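PDB 3O6Q: stage II sporulation protein SA from Bacillus subtilis, which acts as the toxin of a type II toxin-antitoxin system, killing the cell during sporulation unless its antitoxin SpoIISB neutralises it, and is represented here by its predicted cytoplasmic part. Local coordinates for residues Tyr48-Tyr59 / Phe138-Leu149. Residues are numbered along the deposited sequence; the frame is centred on the assembly and turned at random.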
# COMPACT_ATOMS: atom_id res chain seq x y z
N TYR A 48 -22.75 -0.66 5.25
CA TYR A 48 -21.33 -0.92 5.38
C TYR A 48 -20.85 -1.77 4.22
O TYR A 48 -19.85 -1.45 3.59
CB TYR A 48 -21.03 -1.62 6.72
CG TYR A 48 -19.58 -1.54 7.16
CD1 TYR A 48 -19.19 -0.64 8.16
CD2 TYR A 48 -18.61 -2.33 6.59
CE1 TYR A 48 -17.84 -0.54 8.58
CE2 TYR A 48 -17.27 -2.23 7.00
CZ TYR A 48 -16.89 -1.33 8.01
OH TYR A 48 -15.57 -1.23 8.43
N ALA A 49 -21.53 -2.88 3.94
CA ALA A 49 -21.05 -3.79 2.87
C ALA A 49 -21.05 -3.09 1.50
O ALA A 49 -20.15 -3.29 0.70
CB ALA A 49 -21.82 -5.10 2.83
N GLU A 50 -22.06 -2.23 1.27
CA GLU A 50 -22.15 -1.40 0.06
C GLU A 50 -20.99 -0.43 -0.11
O GLU A 50 -20.42 -0.34 -1.20
CB GLU A 50 -23.42 -0.58 0.07
CG GLU A 50 -23.52 0.33 -1.13
CD GLU A 50 -24.88 0.92 -1.34
OE1 GLU A 50 -25.83 0.53 -0.62
OE2 GLU A 50 -25.00 1.76 -2.24
N GLY A 51 -20.67 0.30 0.95
CA GLY A 51 -19.52 1.17 0.95
C GLY A 51 -18.19 0.48 0.72
O GLY A 51 -17.33 1.00 0.00
N ILE A 52 -17.99 -0.68 1.32
CA ILE A 52 -16.78 -1.44 1.06
C ILE A 52 -16.74 -1.91 -0.39
O ILE A 52 -15.74 -1.70 -1.08
CB ILE A 52 -16.68 -2.62 2.03
CG1 ILE A 52 -16.37 -2.05 3.43
CG2 ILE A 52 -15.69 -3.60 1.52
CD1 ILE A 52 -15.02 -2.38 4.00
N ASP A 53 -17.83 -2.51 -0.88
CA ASP A 53 -17.94 -2.82 -2.31
C ASP A 53 -17.64 -1.62 -3.24
O ASP A 53 -16.91 -1.79 -4.21
CB ASP A 53 -19.31 -3.41 -2.65
CG ASP A 53 -19.35 -4.04 -4.04
OD1 ASP A 53 -18.55 -4.96 -4.30
OD2 ASP A 53 -20.20 -3.63 -4.88
N LYS A 54 -18.13 -0.41 -2.96
CA LYS A 54 -17.90 0.73 -3.89
C LYS A 54 -16.47 1.23 -3.86
O LYS A 54 -15.95 1.71 -4.87
CB LYS A 54 -18.84 1.92 -3.62
CG LYS A 54 -20.31 1.60 -3.89
CD LYS A 54 -21.15 2.82 -4.21
CE LYS A 54 -22.55 2.41 -4.72
NZ LYS A 54 -23.44 3.57 -5.07
N LEU A 55 -15.83 1.09 -2.71
CA LEU A 55 -14.46 1.53 -2.52
C LEU A 55 -13.53 0.59 -3.25
O LEU A 55 -12.63 1.02 -3.98
CB LEU A 55 -14.14 1.53 -1.03
CG LEU A 55 -12.77 2.05 -0.65
CD1 LEU A 55 -12.56 3.44 -1.22
CD2 LEU A 55 -12.56 1.96 0.91
N LEU A 56 -13.73 -0.70 -3.04
CA LEU A 56 -12.95 -1.70 -3.76
C LEU A 56 -13.10 -1.45 -5.26
O LEU A 56 -12.12 -1.39 -5.96
CB LEU A 56 -13.35 -3.13 -3.39
CG LEU A 56 -13.24 -3.56 -1.90
CD1 LEU A 56 -13.64 -4.99 -1.77
CD2 LEU A 56 -11.88 -3.40 -1.37
N LYS A 57 -14.32 -1.26 -5.72
CA LYS A 57 -14.55 -1.00 -7.13
C LYS A 57 -13.89 0.26 -7.66
O LYS A 57 -13.39 0.25 -8.77
CB LYS A 57 -16.03 -0.99 -7.44
CG LYS A 57 -16.56 -2.39 -7.64
CD LYS A 57 -18.06 -2.49 -7.62
CE LYS A 57 -18.45 -3.95 -7.73
NZ LYS A 57 -19.90 -4.10 -7.50
N THR A 58 -13.84 1.31 -6.87
CA THR A 58 -13.21 2.55 -7.31
C THR A 58 -11.75 2.31 -7.69
O THR A 58 -11.24 2.78 -8.71
CB THR A 58 -13.35 3.62 -6.19
OG1 THR A 58 -14.74 3.98 -6.06
CG2 THR A 58 -12.51 4.85 -6.51
N TYR A 59 -11.08 1.53 -6.87
CA TYR A 59 -9.68 1.22 -7.05
C TYR A 59 -9.44 0.19 -8.13
O TYR A 59 -8.58 0.37 -8.99
CB TYR A 59 -9.08 0.79 -5.68
CG TYR A 59 -8.77 1.99 -4.81
CD1 TYR A 59 -9.79 2.76 -4.22
CD2 TYR A 59 -7.45 2.42 -4.63
CE1 TYR A 59 -9.46 3.90 -3.45
CE2 TYR A 59 -7.13 3.53 -3.83
CZ TYR A 59 -8.12 4.26 -3.27
OH TYR A 59 -7.75 5.39 -2.54
N PHE A 138 -6.04 -4.53 -1.25
CA PHE A 138 -7.46 -4.47 -1.10
C PHE A 138 -7.92 -4.64 0.33
O PHE A 138 -8.91 -4.03 0.71
CB PHE A 138 -8.16 -5.38 -2.10
CG PHE A 138 -8.18 -4.76 -3.50
CD1 PHE A 138 -9.22 -3.93 -3.87
CD2 PHE A 138 -7.11 -4.88 -4.34
CE1 PHE A 138 -9.22 -3.30 -5.10
CE2 PHE A 138 -7.10 -4.24 -5.57
CZ PHE A 138 -8.14 -3.45 -5.95
N THR A 139 -7.18 -5.40 1.16
CA THR A 139 -7.52 -5.45 2.57
C THR A 139 -7.14 -4.16 3.30
O THR A 139 -7.86 -3.72 4.16
CB THR A 139 -7.00 -6.70 3.29
OG1 THR A 139 -5.55 -6.75 3.30
CG2 THR A 139 -7.59 -7.90 2.63
N SER A 140 -6.02 -3.56 2.95
CA SER A 140 -5.69 -2.21 3.42
C SER A 140 -6.83 -1.25 3.28
O SER A 140 -7.10 -0.46 4.18
CB SER A 140 -4.52 -1.65 2.63
OG SER A 140 -3.34 -2.39 2.98
N LEU A 141 -7.52 -1.31 2.16
CA LEU A 141 -8.61 -0.37 1.91
C LEU A 141 -9.80 -0.60 2.84
O LEU A 141 -10.45 0.34 3.29
CB LEU A 141 -9.07 -0.50 0.45
CG LEU A 141 -8.32 0.16 -0.68
CD1 LEU A 141 -8.90 -0.43 -1.98
CD2 LEU A 141 -8.52 1.70 -0.62
N THR A 142 -10.13 -1.85 3.07
CA THR A 142 -11.17 -2.20 4.04
C THR A 142 -10.79 -1.66 5.41
O THR A 142 -11.66 -1.23 6.15
CB THR A 142 -11.36 -3.74 4.16
OG1 THR A 142 -10.17 -4.34 4.65
CG2 THR A 142 -11.72 -4.38 2.82
N SER A 143 -9.51 -1.66 5.75
CA SER A 143 -9.07 -1.09 7.03
C SER A 143 -9.21 0.42 7.06
O SER A 143 -9.71 0.97 8.03
CB SER A 143 -7.64 -1.51 7.38
OG SER A 143 -7.61 -2.92 7.63
N ILE A 144 -8.83 1.08 5.97
CA ILE A 144 -9.03 2.51 5.86
C ILE A 144 -10.50 2.86 5.94
O ILE A 144 -10.87 3.82 6.59
CB ILE A 144 -8.46 3.05 4.55
CG1 ILE A 144 -6.93 2.85 4.53
CG2 ILE A 144 -8.86 4.52 4.37
CD1 ILE A 144 -6.34 2.72 3.13
N TYR A 145 -11.36 2.07 5.31
CA TYR A 145 -12.80 2.31 5.42
C TYR A 145 -13.26 2.33 6.86
O TYR A 145 -13.97 3.27 7.29
CB TYR A 145 -13.59 1.27 4.64
CG TYR A 145 -15.06 1.58 4.47
CD1 TYR A 145 -15.52 2.37 3.41
CD2 TYR A 145 -16.02 1.04 5.33
CE1 TYR A 145 -16.87 2.62 3.23
CE2 TYR A 145 -17.36 1.28 5.14
CZ TYR A 145 -17.76 2.08 4.09
OH TYR A 145 -19.10 2.34 3.97
N ASP A 146 -12.85 1.34 7.64
CA ASP A 146 -13.28 1.26 9.04
C ASP A 146 -12.77 2.45 9.84
O ASP A 146 -13.50 3.03 10.65
CB ASP A 146 -12.77 -0.00 9.67
CG ASP A 146 -13.47 -0.31 10.98
OD1 ASP A 146 -13.41 0.52 11.93
OD2 ASP A 146 -14.11 -1.38 11.08
N LEU A 147 -11.53 2.84 9.58
CA LEU A 147 -10.90 3.93 10.32
C LEU A 147 -11.52 5.29 10.03
O LEU A 147 -11.42 6.19 10.84
CB LEU A 147 -9.41 4.01 10.00
CG LEU A 147 -8.61 2.88 10.62
CD1 LEU A 147 -7.24 2.81 9.95
CD2 LEU A 147 -8.53 3.05 12.13
N VAL A 148 -12.14 5.43 8.87
CA VAL A 148 -12.73 6.66 8.47
C VAL A 148 -14.14 6.84 9.08
O VAL A 148 -14.64 7.96 9.13
CB VAL A 148 -12.75 6.75 6.95
CG1 VAL A 148 -13.91 7.58 6.50
CG2 VAL A 148 -11.42 7.32 6.46
N LEU A 149 -14.74 5.78 9.61
CA LEU A 149 -16.06 5.91 10.28
C LEU A 149 -16.02 6.76 11.56
O LEU A 149 -15.04 6.72 12.31
CB LEU A 149 -16.61 4.54 10.64
CG LEU A 149 -17.03 3.67 9.48
CD1 LEU A 149 -17.73 2.46 10.04
CD2 LEU A 149 -17.96 4.48 8.60
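Y145 is the knob of this contact, seated in a hole made by Y48, G51, I52 and L55. Its ring turns an edge to the face of Y48. The stack is T-shaped, with centroids 5.0 Å apart and planes at 80°. I52 covers one face of the Y145 ring in a CH-pi contact, with CG1 4.0 Å from the ring centroid and offset toward the rim. The phenol end runs along the backbone of G51, where Y145 OH lies 3.3 Å from G51 CA. Y145 has CG anti to the backbone N (chi1 -169°), which carries the ring across the other helix to this glycine. Its hydroxyl is hydrogen-bonded to the backbone O of Y41, which anchors the polar end of a buried ring.

L141 and F138 meet Y59 and L56 at the other end. L141 places CD2 almost centrally over a face of the Y59 ring, 3.7 Å from its centroid. F138 turns its edge to the backbone O of L56, and CD1 of F138 meets CD2 of L56 at 3.7 Å. Between the two ends, the I52 CD1 methyl rests on T142 CB at 3.9 Å.

The two helix segments cross obliquely, at 133° between their N-to-C directions, with axes 10.0 Å apart at closest approach. I52, L56, F138 and T142 also pack on sheet strands 66-71 and 118-125. Y59 reaches helix 7-35, and L149 touches strand 38-42.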